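Local structure of minor fimbrium subunit Mfa5 (Porphyromonas gingivalis ATCC 33277, 6TO1) at residues L286-P291 with I316-V321; T275-N280 with A322-Y327; K245-A250 with V326-F331; S294-R299 with P334-F339; E240-K245 with L312-T317. The protein acts as an accessory subunit of the minor fimbriae, the cell-surface pili that mediate biofilm formation and adhesion to host cells and other oral bacteria. All coordinates share one frame; numbering follows the deposited sequence.

Interaction 1: residues L286-P291 with I316-V321; sequences LTPNYP and ITFDGV. With CA (calcium ion), chain F.
F318 and L286 reach toward each other tip to tip, with F318 CZ 3.8 Å from L286 CG. CG of F318 stands anti to its backbone N (chi1 172°), and the ring also meets P288 at a slant, F318 CE2 lying 3.7 Å from P288 CB. Y327 packs edge-to-face against the same ring. F318 also opens a type I' beta turn that runs to V321, closed by a backbone bond from F318 N to V321 O at 2.8 Å. Turn and loop both belong to the long excursion between strands 227-234 and 357-362 of the von Willebrand factor A sheet, and here they are joined by calcium. D319, next in the turn, binds the ion through OD2 at 2.6 Å, while L286 supplies its backbone O at 2.2 Å. These two oxygens, D319 OD2 and L286 O, approach to 3.3 Å as fellow ligands, their repulsion presumably offset by the cation; N280, N281 and T284 complete the site. The other carboxylate oxygen, D319 OD1, lies 3.4 Å from L286 CD2, as the two side chains pass in opposite senses.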
# COMPACT_ATOMS: atom_id res chain seq x y z
N LEU A 286 34.44 10.50 -56.79
CA LEU A 286 34.27 11.53 -55.77
C LEU A 286 34.80 11.03 -54.43
O LEU A 286 34.53 9.89 -54.03
CB LEU A 286 32.80 11.92 -55.68
CG LEU A 286 32.36 12.89 -54.58
CD1 LEU A 286 32.99 14.27 -54.76
CD2 LEU A 286 30.84 12.97 -54.56
N THR A 287 35.59 11.85 -53.77
CA THR A 287 36.08 11.47 -52.46
C THR A 287 35.91 12.62 -51.49
O THR A 287 35.99 13.80 -51.88
CB THR A 287 37.55 11.04 -52.50
OG1 THR A 287 38.35 12.12 -52.98
CG2 THR A 287 37.71 9.84 -53.43
N PRO A 288 35.65 12.32 -50.23
CA PRO A 288 35.57 13.38 -49.22
C PRO A 288 36.96 13.90 -48.89
O PRO A 288 37.96 13.25 -49.16
CB PRO A 288 34.94 12.66 -48.02
CG PRO A 288 35.44 11.26 -48.15
CD PRO A 288 35.51 10.97 -49.64
N ASN A 289 37.00 15.09 -48.32
CA ASN A 289 38.16 15.48 -47.52
C ASN A 289 38.13 14.72 -46.20
O ASN A 289 37.07 14.50 -45.62
CB ASN A 289 38.14 16.98 -47.27
CG ASN A 289 38.57 17.76 -48.50
OD1 ASN A 289 39.73 17.77 -48.85
ND2 ASN A 289 37.62 18.40 -49.14
N TYR A 290 39.31 14.31 -45.73
CA TYR A 290 39.37 13.49 -44.53
C TYR A 290 39.80 14.29 -43.30
O TYR A 290 40.46 15.33 -43.41
CB TYR A 290 40.33 12.31 -44.76
CG TYR A 290 39.74 11.27 -45.68
CD1 TYR A 290 38.97 10.24 -45.18
CD2 TYR A 290 39.93 11.34 -47.06
CE1 TYR A 290 38.39 9.29 -46.02
CE2 TYR A 290 39.37 10.39 -47.89
CZ TYR A 290 38.61 9.38 -47.38
OH TYR A 290 38.04 8.45 -48.20
N PRO A 291 39.39 13.85 -42.11
CA PRO A 291 39.56 14.68 -40.91
C PRO A 291 40.97 14.67 -40.34
O PRO A 291 41.76 13.74 -40.54
CB PRO A 291 38.58 14.07 -39.91
CG PRO A 291 38.35 12.69 -40.39
CD PRO A 291 38.49 12.71 -41.87
N ILE A 316 21.25 11.68 -43.88
CA ILE A 316 22.29 12.57 -44.39
C ILE A 316 23.33 11.71 -45.09
O ILE A 316 23.84 10.76 -44.50
CB ILE A 316 22.99 13.35 -43.27
CG1 ILE A 316 21.99 14.18 -42.49
CG2 ILE A 316 24.11 14.22 -43.86
CD1 ILE A 316 22.67 15.08 -41.43
N THR A 317 23.65 12.06 -46.34
CA THR A 317 24.62 11.29 -47.10
C THR A 317 25.64 12.25 -47.71
O THR A 317 25.44 13.47 -47.77
CB THR A 317 23.98 10.43 -48.20
OG1 THR A 317 23.19 11.26 -49.05
CG2 THR A 317 23.11 9.38 -47.56
N PHE A 318 26.76 11.66 -48.07
CA PHE A 318 27.75 12.27 -48.95
C PHE A 318 28.09 11.20 -49.96
O PHE A 318 28.35 10.06 -49.57
CB PHE A 318 29.01 12.69 -48.21
CG PHE A 318 30.11 13.16 -49.16
CD1 PHE A 318 30.04 14.42 -49.71
CD2 PHE A 318 31.14 12.31 -49.51
CE1 PHE A 318 31.02 14.85 -50.58
CE2 PHE A 318 32.14 12.74 -50.39
CZ PHE A 318 32.06 14.01 -50.91
N ASP A 319 28.11 11.53 -51.26
CA ASP A 319 28.51 10.55 -52.29
C ASP A 319 27.57 9.34 -52.28
O ASP A 319 27.98 8.20 -52.55
CB ASP A 319 29.97 10.12 -52.05
CG ASP A 319 30.62 9.40 -53.26
OD1 ASP A 319 30.19 9.59 -54.40
OD2 ASP A 319 31.61 8.65 -53.04
N GLY A 320 26.33 9.59 -51.88
CA GLY A 320 25.29 8.58 -51.79
C GLY A 320 25.37 7.64 -50.60
O GLY A 320 24.59 6.69 -50.56
N VAL A 321 26.29 7.85 -49.65
CA VAL A 321 26.45 6.93 -48.53
C VAL A 321 26.58 7.74 -47.24
O VAL A 321 26.75 8.96 -47.26
CB VAL A 321 27.67 5.99 -48.70
CG1 VAL A 321 27.55 5.14 -49.97
CG2 VAL A 321 28.98 6.78 -48.70
CA CA F . 33.76 7.80 -54.15

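Interaction 2: residues T275-N280 with A322-Y327. With CA (calcium ion), chain F.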
# COMPACT_ATOMS: atom_id res chain seq x y z
N THR A 275 39.20 5.27 -44.02
CA THR A 275 38.19 4.69 -44.89
C THR A 275 37.21 3.81 -44.12
O THR A 275 36.21 3.37 -44.69
CB THR A 275 38.83 3.89 -46.03
OG1 THR A 275 39.58 2.80 -45.51
CG2 THR A 275 39.75 4.78 -46.86
N ASN A 276 37.47 3.53 -42.83
CA ASN A 276 36.50 2.82 -42.01
C ASN A 276 35.43 3.77 -41.46
O ASN A 276 34.31 3.34 -41.15
CB ASN A 276 37.19 2.13 -40.84
CG ASN A 276 37.95 0.88 -41.24
OD1 ASN A 276 37.93 0.46 -42.39
ND2 ASN A 276 38.62 0.27 -40.28
N TYR A 277 35.77 5.05 -41.30
CA TYR A 277 34.93 6.02 -40.61
C TYR A 277 34.17 6.95 -41.53
O TYR A 277 33.02 7.28 -41.24
CB TYR A 277 35.79 6.88 -39.69
CG TYR A 277 36.08 6.21 -38.39
CD1 TYR A 277 35.27 6.43 -37.29
CD2 TYR A 277 37.15 5.37 -38.25
CE1 TYR A 277 35.53 5.84 -36.10
CE2 TYR A 277 37.43 4.75 -37.02
CZ TYR A 277 36.59 4.98 -35.96
OH TYR A 277 36.82 4.39 -34.73
N VAL A 278 34.78 7.42 -42.61
CA VAL A 278 34.29 8.60 -43.31
C VAL A 278 33.54 8.17 -44.56
O VAL A 278 34.10 7.51 -45.44
CB VAL A 278 35.42 9.56 -43.66
CG1 VAL A 278 34.87 10.78 -44.34
CG2 VAL A 278 36.19 9.95 -42.42
N SER A 279 32.28 8.61 -44.66
CA SER A 279 31.42 8.46 -45.82
C SER A 279 32.19 8.55 -47.13
O SER A 279 32.66 9.63 -47.50
CB SER A 279 30.34 9.53 -45.82
OG SER A 279 30.93 10.82 -45.85
N ASN A 280 32.27 7.43 -47.85
CA ASN A 280 32.81 7.43 -49.20
C ASN A 280 32.28 6.23 -49.98
O ASN A 280 32.29 5.11 -49.46
CB ASN A 280 34.31 7.38 -49.19
CG ASN A 280 34.89 7.29 -50.61
OD1 ASN A 280 34.51 8.08 -51.48
ND2 ASN A 280 35.76 6.31 -50.84
N ALA A 322 26.55 7.03 -46.12
CA ALA A 322 26.70 7.65 -44.80
C ALA A 322 27.88 6.99 -44.11
O ALA A 322 28.82 6.57 -44.79
CB ALA A 322 25.42 7.54 -43.99
N GLY A 323 27.86 6.86 -42.79
CA GLY A 323 29.04 6.40 -42.09
C GLY A 323 29.08 6.92 -40.66
O GLY A 323 28.26 7.73 -40.25
N ALA A 324 30.08 6.43 -39.92
CA ALA A 324 30.34 6.94 -38.57
C ALA A 324 30.58 8.44 -38.58
O ALA A 324 30.23 9.13 -37.62
CB ALA A 324 31.54 6.22 -37.96
N LEU A 325 31.16 8.95 -39.67
CA LEU A 325 31.25 10.38 -39.94
C LEU A 325 30.74 10.61 -41.35
O LEU A 325 31.09 9.85 -42.27
CB LEU A 325 32.67 10.90 -39.81
CG LEU A 325 33.25 10.95 -38.39
CD1 LEU A 325 34.70 11.41 -38.51
CD2 LEU A 325 32.43 11.82 -37.47
N VAL A 326 29.91 11.64 -41.54
CA VAL A 326 29.39 11.99 -42.86
C VAL A 326 29.90 13.38 -43.22
O VAL A 326 29.51 14.39 -42.61
CB VAL A 326 27.87 11.92 -42.92
CG1 VAL A 326 27.39 12.13 -44.40
CG2 VAL A 326 27.37 10.59 -42.43
N TYR A 327 30.75 13.44 -44.22
CA TYR A 327 31.34 14.69 -44.68
C TYR A 327 30.27 15.66 -45.15
O TYR A 327 29.32 15.27 -45.83
CB TYR A 327 32.32 14.35 -45.81
CG TYR A 327 33.03 15.51 -46.43
CD1 TYR A 327 33.67 16.45 -45.66
CD2 TYR A 327 33.08 15.63 -47.83
CE1 TYR A 327 34.33 17.53 -46.26
CE2 TYR A 327 33.73 16.68 -48.43
CZ TYR A 327 34.36 17.62 -47.64
OH TYR A 327 35.00 18.66 -48.26
CA CA F . 33.76 7.80 -54.15
O HOH W 1 31.65 4.05 -40.94
O HOH W 2 31.39 4.93 -46.32
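V278 and L325 form a single beta bridge exactly where helix 274-277 gives way to loop, V278 being the first residue to leave helical geometry. The bridge illustrates how a helix end can be stitched to the approach of a short strand, here 326-327. Its hydrogen bonds are a pair: L325 N donates to Y277 O at 3.0 Å, and S279 N donates to L325 O at 2.9 Å in a nearly straight bond (175° at the hydrogen). A third bond extends the join past the bridge, from Y327 N to S279 OG at 3.1 Å. It depends on the S279 rotamer, which puts OG between the backbone N and the carbonyl carbon (chi1 60°), facing the strand. Weaker CA-H...O contacts fill in, V278 CA meeting L325 O and S279 CA meeting A322 O.

A water bridges the segments, accepting from A324 N and donating to N276 O. Apolar contact is modest: A324 CB stands 3.8 Å from Y277 CD1, and the Y277 and L325 side chains continue onto V266 and A270 of helix 262-272. G323, at backbone angles that call for glycine, faces Y277 O and S279 N with no side chain between. One residue beyond the bridged stretch, N280 turns its side chain to the calcium ion, which OD1 binds at 2.8 Å.

Interaction 3: residues K245-A250 with V326-F331; sequences KNVTTA and VYEPRF
V247 CG1 lies over one face of the R330 guanidinium, 4.0 Å from R330 NH2, placing a methyl group over one partner of an ion pair formed entirely within the other segment. R330 grips E328 side-on: NH2 bonds to E328 OE1 at 2.9 Å, and NE bonds to E328 OE2 at 3.0 Å, almost straight at 173°. E328 OE2 also accepts from R330 N. The Y338 hydroxyl hydrogen-bonds to E328 OE1, giving that oxygen a second partner. E328 to F331 form a type I beta turn; their segment carries strand 326-327, whereas 245-250 leads into strand 252-253. These are the two outermost strands of a four-stranded mixed sheet, and the contact lies beside strand 336-338, V247 touching Y338 and T249 touching Y336. No hydrogen bond joins the two segments; the F331 ring does the rest. T249 CG2 sits over its face in a CH-pi contact, 4.0 Å from the ring centroid and offset toward the rim. The backbone O of V247 meets the ring at its edge, 3.6 Å from F331 CZ. Next to T249, the chain bends in an ST turn, where T248 OG1 accepts from A250 N at 3.0 Å.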
# COMPACT_ATOMS: atom_id res chain seq x y z
N LYS A 245 18.44 21.19 -39.88
CA LYS A 245 17.84 22.34 -40.53
C LYS A 245 18.73 23.56 -40.41
O LYS A 245 19.35 23.79 -39.36
CB LYS A 245 16.48 22.66 -39.92
CG LYS A 245 15.48 21.56 -40.02
CD LYS A 245 14.15 22.07 -39.45
CE LYS A 245 12.97 21.25 -39.93
NZ LYS A 245 11.67 21.83 -39.44
N ASN A 246 18.80 24.32 -41.50
CA ASN A 246 19.59 25.55 -41.58
C ASN A 246 20.96 25.35 -40.96
O ASN A 246 21.40 26.10 -40.09
CB ASN A 246 18.86 26.71 -40.90
CG ASN A 246 17.52 26.98 -41.51
OD1 ASN A 246 16.49 26.97 -40.83
ND2 ASN A 246 17.51 27.19 -42.82
N VAL A 247 21.67 24.34 -41.46
CA VAL A 247 22.90 23.92 -40.80
C VAL A 247 23.96 25.00 -40.96
O VAL A 247 24.08 25.65 -42.02
CB VAL A 247 23.36 22.56 -41.35
CG1 VAL A 247 23.68 22.68 -42.86
CG2 VAL A 247 24.54 22.03 -40.54
N THR A 248 24.73 25.22 -39.89
CA THR A 248 25.84 26.16 -39.89
C THR A 248 27.04 25.50 -39.22
O THR A 248 26.91 24.46 -38.57
CB THR A 248 25.56 27.46 -39.12
OG1 THR A 248 25.72 27.23 -37.71
CG2 THR A 248 24.17 28.01 -39.41
N THR A 249 28.21 26.15 -39.31
CA THR A 249 29.40 25.60 -38.68
C THR A 249 29.24 25.52 -37.17
O THR A 249 29.97 24.76 -36.51
CB THR A 249 30.64 26.45 -39.02
OG1 THR A 249 30.41 27.83 -38.69
CG2 THR A 249 30.99 26.30 -40.50
N ALA A 250 28.32 26.28 -36.59
CA ALA A 250 28.14 26.28 -35.15
C ALA A 250 27.40 25.05 -34.66
O ALA A 250 27.27 24.85 -33.46
CB ALA A 250 27.39 27.54 -34.69
N VAL A 326 29.91 11.64 -41.54
CA VAL A 326 29.39 11.99 -42.86
C VAL A 326 29.90 13.38 -43.22
O VAL A 326 29.51 14.39 -42.61
CB VAL A 326 27.87 11.92 -42.92
CG1 VAL A 326 27.39 12.13 -44.40
CG2 VAL A 326 27.37 10.59 -42.43
N TYR A 327 30.75 13.44 -44.22
CA TYR A 327 31.34 14.69 -44.68
C TYR A 327 30.27 15.66 -45.15
O TYR A 327 29.32 15.27 -45.83
CB TYR A 327 32.32 14.35 -45.81
CG TYR A 327 33.03 15.51 -46.43
CD1 TYR A 327 33.67 16.45 -45.66
CD2 TYR A 327 33.08 15.63 -47.83
CE1 TYR A 327 34.33 17.53 -46.26
CE2 TYR A 327 33.73 16.68 -48.43
CZ TYR A 327 34.36 17.62 -47.64
OH TYR A 327 35.00 18.66 -48.26
N GLU A 328 30.41 16.93 -44.74
CA GLU A 328 29.54 18.03 -45.13
C GLU A 328 30.35 18.93 -46.07
O GLU A 328 31.13 19.78 -45.61
CB GLU A 328 29.06 18.81 -43.90
CG GLU A 328 28.24 20.06 -44.20
CD GLU A 328 27.17 19.85 -45.26
OE1 GLU A 328 26.02 19.50 -44.90
OE2 GLU A 328 27.49 20.03 -46.45
N PRO A 329 30.25 18.74 -47.38
CA PRO A 329 31.13 19.48 -48.31
C PRO A 329 30.81 20.96 -48.43
O PRO A 329 31.61 21.71 -49.03
CB PRO A 329 30.92 18.75 -49.64
CG PRO A 329 29.50 18.23 -49.56
CD PRO A 329 29.37 17.78 -48.10
N ARG A 330 29.71 21.43 -47.87
CA ARG A 330 29.40 22.84 -47.98
C ARG A 330 30.21 23.70 -47.02
O ARG A 330 30.14 24.92 -47.11
CB ARG A 330 27.91 23.09 -47.72
CG ARG A 330 27.05 22.50 -48.82
CD ARG A 330 25.61 22.64 -48.51
NE ARG A 330 25.21 21.63 -47.52
CZ ARG A 330 23.96 21.47 -47.10
NH1 ARG A 330 23.00 22.25 -47.57
NH2 ARG A 330 23.69 20.53 -46.23
N PHE A 331 30.98 23.09 -46.12
CA PHE A 331 31.78 23.84 -45.18
C PHE A 331 33.25 23.61 -45.47
O PHE A 331 33.64 22.55 -45.97
CB PHE A 331 31.48 23.46 -43.73
CG PHE A 331 30.08 23.80 -43.31
CD1 PHE A 331 29.50 25.01 -43.68
CD2 PHE A 331 29.34 22.92 -42.55
CE1 PHE A 331 28.20 25.32 -43.31
CE2 PHE A 331 28.02 23.23 -42.18
CZ PHE A 331 27.46 24.41 -42.55

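Interaction 4: residues S294-R299 with P334-F339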
# COMPACT_ATOMS: atom_id res chain seq x y z
N SER A 294 42.04 19.03 -36.11
CA SER A 294 41.34 20.31 -36.09
C SER A 294 39.93 20.24 -36.67
O SER A 294 39.21 21.24 -36.64
CB SER A 294 42.15 21.36 -36.85
OG SER A 294 43.40 21.55 -36.20
N SER A 295 39.53 19.09 -37.19
CA SER A 295 38.20 18.96 -37.77
C SER A 295 37.09 19.06 -36.73
O SER A 295 37.30 18.91 -35.53
CB SER A 295 38.09 17.63 -38.51
OG SER A 295 38.97 17.60 -39.62
N LYS A 296 35.87 19.27 -37.22
CA LYS A 296 34.70 19.51 -36.40
C LYS A 296 33.67 18.43 -36.71
O LYS A 296 33.48 18.06 -37.87
CB LYS A 296 34.13 20.90 -36.64
CG LYS A 296 35.16 22.05 -36.52
CD LYS A 296 35.62 22.28 -35.10
CE LYS A 296 36.43 23.60 -35.02
NZ LYS A 296 36.95 23.87 -33.65
N VAL A 297 33.03 17.93 -35.67
CA VAL A 297 32.03 16.88 -35.80
C VAL A 297 30.72 17.35 -35.20
O VAL A 297 30.67 18.27 -34.38
CB VAL A 297 32.50 15.55 -35.17
CG1 VAL A 297 33.81 15.10 -35.83
CG2 VAL A 297 32.67 15.68 -33.65
N GLY A 298 29.64 16.67 -35.59
CA GLY A 298 28.33 17.12 -35.18
C GLY A 298 28.20 17.17 -33.66
O GLY A 298 28.70 16.29 -32.95
N ARG A 299 27.54 18.21 -33.18
CA ARG A 299 27.28 18.35 -31.75
C ARG A 299 26.28 17.30 -31.27
O ARG A 299 25.56 16.67 -32.05
CB ARG A 299 26.75 19.75 -31.44
CG ARG A 299 27.82 20.82 -31.57
CD ARG A 299 27.26 22.21 -31.32
NE ARG A 299 28.32 23.15 -30.99
CZ ARG A 299 28.86 23.28 -29.77
NH1 ARG A 299 28.45 22.53 -28.76
NH2 ARG A 299 29.83 24.17 -29.59
N PRO A 334 38.65 23.50 -41.51
CA PRO A 334 39.34 22.21 -41.36
C PRO A 334 38.50 20.97 -41.50
O PRO A 334 38.97 19.89 -41.14
CB PRO A 334 39.88 22.29 -39.91
CG PRO A 334 38.81 23.08 -39.20
CD PRO A 334 38.37 24.13 -40.21
N TYR A 335 37.28 21.15 -42.02
CA TYR A 335 36.36 20.12 -42.48
C TYR A 335 35.43 19.71 -41.34
O TYR A 335 35.80 19.70 -40.15
CB TYR A 335 37.08 18.92 -43.08
CG TYR A 335 38.05 19.32 -44.15
CD1 TYR A 335 37.66 20.19 -45.17
CD2 TYR A 335 39.35 18.88 -44.13
CE1 TYR A 335 38.57 20.60 -46.15
CE2 TYR A 335 40.27 19.29 -45.10
CZ TYR A 335 39.87 20.15 -46.10
OH TYR A 335 40.79 20.53 -47.06
N TYR A 336 34.17 19.48 -41.75
CA TYR A 336 33.02 19.32 -40.87
C TYR A 336 32.31 18.02 -41.23
O TYR A 336 32.12 17.72 -42.41
CB TYR A 336 32.04 20.49 -41.01
CG TYR A 336 32.65 21.78 -40.58
CD1 TYR A 336 32.30 22.35 -39.38
CD2 TYR A 336 33.64 22.40 -41.35
CE1 TYR A 336 32.89 23.53 -38.94
CE2 TYR A 336 34.24 23.57 -40.92
CZ TYR A 336 33.86 24.12 -39.73
OH TYR A 336 34.44 25.29 -39.31
N TYR A 337 31.89 17.26 -40.20
CA TYR A 337 31.34 15.93 -40.40
C TYR A 337 30.16 15.72 -39.48
O TYR A 337 30.28 15.99 -38.27
CB TYR A 337 32.38 14.83 -40.11
CG TYR A 337 33.62 14.98 -40.93
CD1 TYR A 337 33.76 14.31 -42.13
CD2 TYR A 337 34.61 15.86 -40.54
CE1 TYR A 337 34.87 14.48 -42.92
CE2 TYR A 337 35.73 16.04 -41.32
CZ TYR A 337 35.85 15.35 -42.50
OH TYR A 337 36.99 15.56 -43.27
N TYR A 338 29.04 15.25 -40.02
CA TYR A 338 27.96 14.77 -39.17
C TYR A 338 28.45 13.52 -38.44
O TYR A 338 29.22 12.72 -38.98
CB TYR A 338 26.70 14.48 -39.99
CG TYR A 338 26.16 15.73 -40.69
CD1 TYR A 338 25.35 16.65 -40.03
CD2 TYR A 338 26.50 15.99 -42.02
CE1 TYR A 338 24.90 17.79 -40.66
CE2 TYR A 338 26.01 17.11 -42.68
CZ TYR A 338 25.25 18.02 -41.99
OH TYR A 338 24.78 19.15 -42.63
N PHE A 339 28.03 13.37 -37.19
CA PHE A 339 28.52 12.37 -36.26
C PHE A 339 27.30 11.65 -35.69
O PHE A 339 26.76 12.06 -34.65
CB PHE A 339 29.37 13.05 -35.19
CG PHE A 339 29.98 12.13 -34.16
CD1 PHE A 339 30.17 10.78 -34.41
CD2 PHE A 339 30.37 12.64 -32.95
CE1 PHE A 339 30.72 9.96 -33.46
CE2 PHE A 339 30.93 11.85 -31.98
CZ PHE A 339 31.10 10.49 -32.23
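K296 pairs with Y336 and V297 with Y337 in parallel register, the axes of strands 296-298 and 336-338 approaching to 4.6 Å at an angle of 21°. K296 is bonded on both sides, its N donating to Y335 O at 3.0 Å and its O accepting from Y337 N; the next bond, from G298 N to Y337 O, is weak, bent to 122° at the hydrogen. On one face, K296 and Y336 lie side by side and point the same way, with K296 CG 3.6 Å from Y336 CE1. The two strands are the inner pair of a small mixed sheet, with strand 252-253 beyond 296-298 and strand 326-327 beyond 336-338. V297 is on the other face with Y337; F339, just past the strand, lies alongside V297, with V297 CG2 3.9 Å from F339 CD2, and helix 262-272 packs over both. K296 O lies at the edge of the Y337 ring, whose hydroxyl is hydrogen-bonded to N289 O. Where the strands begin, S295 OG donates to P334 O at 2.7 Å, and T292 N hydrogen-bonds to the same hydroxyl. P334, preceded by a cis peptide bond, brings its ring against S294, with P334 CG 3.2 Å from S294 O.

Interaction 5: residues E240-K245 with L312-T317; sequences EQYPVK and LSARIT
E240 and R315 form a side-on salt bridge in the tight part of a crossing between two loops, whose touching parts run almost perpendicular, 89° apart. Both loops belong to the excursion from the von Willebrand factor A sheet, and the side chain of E240 lies about 8 Å from the magnesium ion bound by S135, S137 and T207. R315 NE donates to E240 OE1 at 2.8 Å in a nearly straight bond, approaching from above the carboxylate plane. R315 NH2 donates to the syn lone pair of E240 OE2 at 2.9 Å. With the two planar groups turned 51° apart, this is a twisted pairing. T317 CG2 lies 3.4 Å above the guanidinium plane, over its centre, while W205 touches both E240 and R315. Behind the bridge, a water accepts from Q241 N and lies close to E240 OE1 and I316 O; the direct backbone bond there, I316 N to Q241 O, is long and weak. I316 is packed closely as well: CG1, anti to the carbonyl carbon (chi1 -58°), lies against P243 CA, and CD1 reaches both the Q241 side chain and the backbone O of Y242, which is also held by Q241 NE2.

Toward the exposed K245 end the contact is looser and apolar. P243 CD stands 3.9 Å from A314 CB, and V244 barely participates. The Y242 ring, by contrast, turns back toward L312 into the tight part, with H208 and K214 beside it. L312 CD2 approaches its hydroxyl, and L312 O lies at the ring edge, in its plane, and accepts from Y242 OH at 2.7 Å.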
# COMPACT_ATOMS: atom_id res chain seq x y z
N GLU A 240 23.93 6.56 -39.33
CA GLU A 240 22.92 7.33 -40.05
C GLU A 240 22.24 8.29 -39.08
O GLU A 240 22.15 8.00 -37.88
CB GLU A 240 21.84 6.44 -40.67
CG GLU A 240 22.39 5.34 -41.59
CD GLU A 240 22.47 5.76 -43.04
OE1 GLU A 240 22.05 6.89 -43.39
OE2 GLU A 240 23.00 4.96 -43.85
N GLN A 241 21.73 9.40 -39.60
CA GLN A 241 21.01 10.36 -38.77
C GLN A 241 20.08 11.21 -39.63
O GLN A 241 20.10 11.15 -40.86
CB GLN A 241 21.99 11.24 -37.98
CG GLN A 241 22.66 12.31 -38.81
CD GLN A 241 23.38 13.34 -37.96
OE1 GLN A 241 24.46 13.11 -37.46
NE2 GLN A 241 22.75 14.49 -37.78
N TYR A 242 19.27 12.03 -38.94
CA TYR A 242 18.37 12.92 -39.64
C TYR A 242 19.07 14.21 -40.04
O TYR A 242 20.01 14.67 -39.37
CB TYR A 242 17.16 13.27 -38.77
CG TYR A 242 16.22 12.11 -38.54
CD1 TYR A 242 15.75 11.36 -39.62
CD2 TYR A 242 15.82 11.76 -37.26
CE1 TYR A 242 14.91 10.30 -39.43
CE2 TYR A 242 14.97 10.68 -37.05
CZ TYR A 242 14.53 9.95 -38.15
OH TYR A 242 13.69 8.89 -37.97
N PRO A 243 18.57 14.86 -41.09
CA PRO A 243 19.14 16.14 -41.51
C PRO A 243 19.00 17.22 -40.46
O PRO A 243 18.05 17.24 -39.67
CB PRO A 243 18.32 16.51 -42.76
CG PRO A 243 17.69 15.24 -43.21
CD PRO A 243 17.48 14.41 -41.98
N VAL A 244 19.94 18.14 -40.48
CA VAL A 244 19.95 19.30 -39.61
C VAL A 244 19.45 20.50 -40.41
O VAL A 244 20.00 20.83 -41.46
CB VAL A 244 21.36 19.57 -39.07
CG1 VAL A 244 21.41 20.89 -38.31
CG2 VAL A 244 21.86 18.42 -38.18
N LYS A 245 18.44 21.19 -39.88
CA LYS A 245 17.84 22.34 -40.53
C LYS A 245 18.73 23.56 -40.41
O LYS A 245 19.35 23.79 -39.36
CB LYS A 245 16.48 22.66 -39.92
CG LYS A 245 15.48 21.56 -40.02
CD LYS A 245 14.15 22.07 -39.45
CE LYS A 245 12.97 21.25 -39.93
NZ LYS A 245 11.67 21.83 -39.44
N LEU A 312 10.63 10.19 -41.47
CA LEU A 312 11.37 9.40 -40.48
C LEU A 312 12.34 8.39 -41.09
O LEU A 312 13.09 7.75 -40.34
CB LEU A 312 10.39 8.68 -39.56
CG LEU A 312 9.61 9.59 -38.62
CD1 LEU A 312 8.68 8.68 -37.79
CD2 LEU A 312 10.50 10.44 -37.74
N SER A 313 12.38 8.26 -42.42
CA SER A 313 13.41 7.50 -43.11
C SER A 313 14.46 8.39 -43.77
O SER A 313 15.28 7.89 -44.55
CB SER A 313 12.78 6.59 -44.16
OG SER A 313 11.86 5.71 -43.55
N ALA A 314 14.45 9.69 -43.49
CA ALA A 314 15.42 10.58 -44.10
C ALA A 314 16.82 10.31 -43.55
O ALA A 314 17.01 9.85 -42.42
CB ALA A 314 15.04 12.04 -43.85
N ARG A 315 17.81 10.64 -44.37
CA ARG A 315 19.21 10.38 -44.07
C ARG A 315 20.04 11.59 -44.45
O ARG A 315 19.62 12.41 -45.28
CB ARG A 315 19.77 9.21 -44.90
CG ARG A 315 19.02 7.96 -44.87
CD ARG A 315 19.48 7.13 -46.07
NE ARG A 315 20.86 6.70 -45.91
CZ ARG A 315 21.65 6.29 -46.90
NH1 ARG A 315 21.20 6.25 -48.15
NH2 ARG A 315 22.89 5.94 -46.63
N ILE A 316 21.25 11.68 -43.88
CA ILE A 316 22.29 12.57 -44.39
C ILE A 316 23.33 11.71 -45.09
O ILE A 316 23.84 10.76 -44.50
CB ILE A 316 22.99 13.35 -43.27
CG1 ILE A 316 21.99 14.18 -42.49
CG2 ILE A 316 24.11 14.22 -43.86
CD1 ILE A 316 22.67 15.08 -41.43
N THR A 317 23.65 12.06 -46.34
CA THR A 317 24.62 11.29 -47.10
C THR A 317 25.64 12.25 -47.71
O THR A 317 25.44 13.47 -47.77
CB THR A 317 23.98 10.43 -48.20
OG1 THR A 317 23.19 11.26 -49.05
CG2 THR A 317 23.11 9.38 -47.56
O HOH W 3 22.48 9.53 -42.49

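How the interactions relate
All five contacts fall within residues 240-339 of one excursion that leaves the von Willebrand factor A sheet after strand 227-234 and returns through helix 340-353 to the neighbouring strand 357-362. Their centres are 7 to 16 Å apart. Interactions 1 and 2 are the closest pair and share the calcium ion, while interactions 2, 3 and 4 meet on the four-stranded sheet through neighbouring strands 326-327 and 336-338. Interaction 5 shares I316 and T317 with interaction 1 and K245 with interaction 3, and comes nearest the magnesium site. Along the chain, interaction 4 crosses each of the others, an interleaving consistent with the excursion folding as one unit.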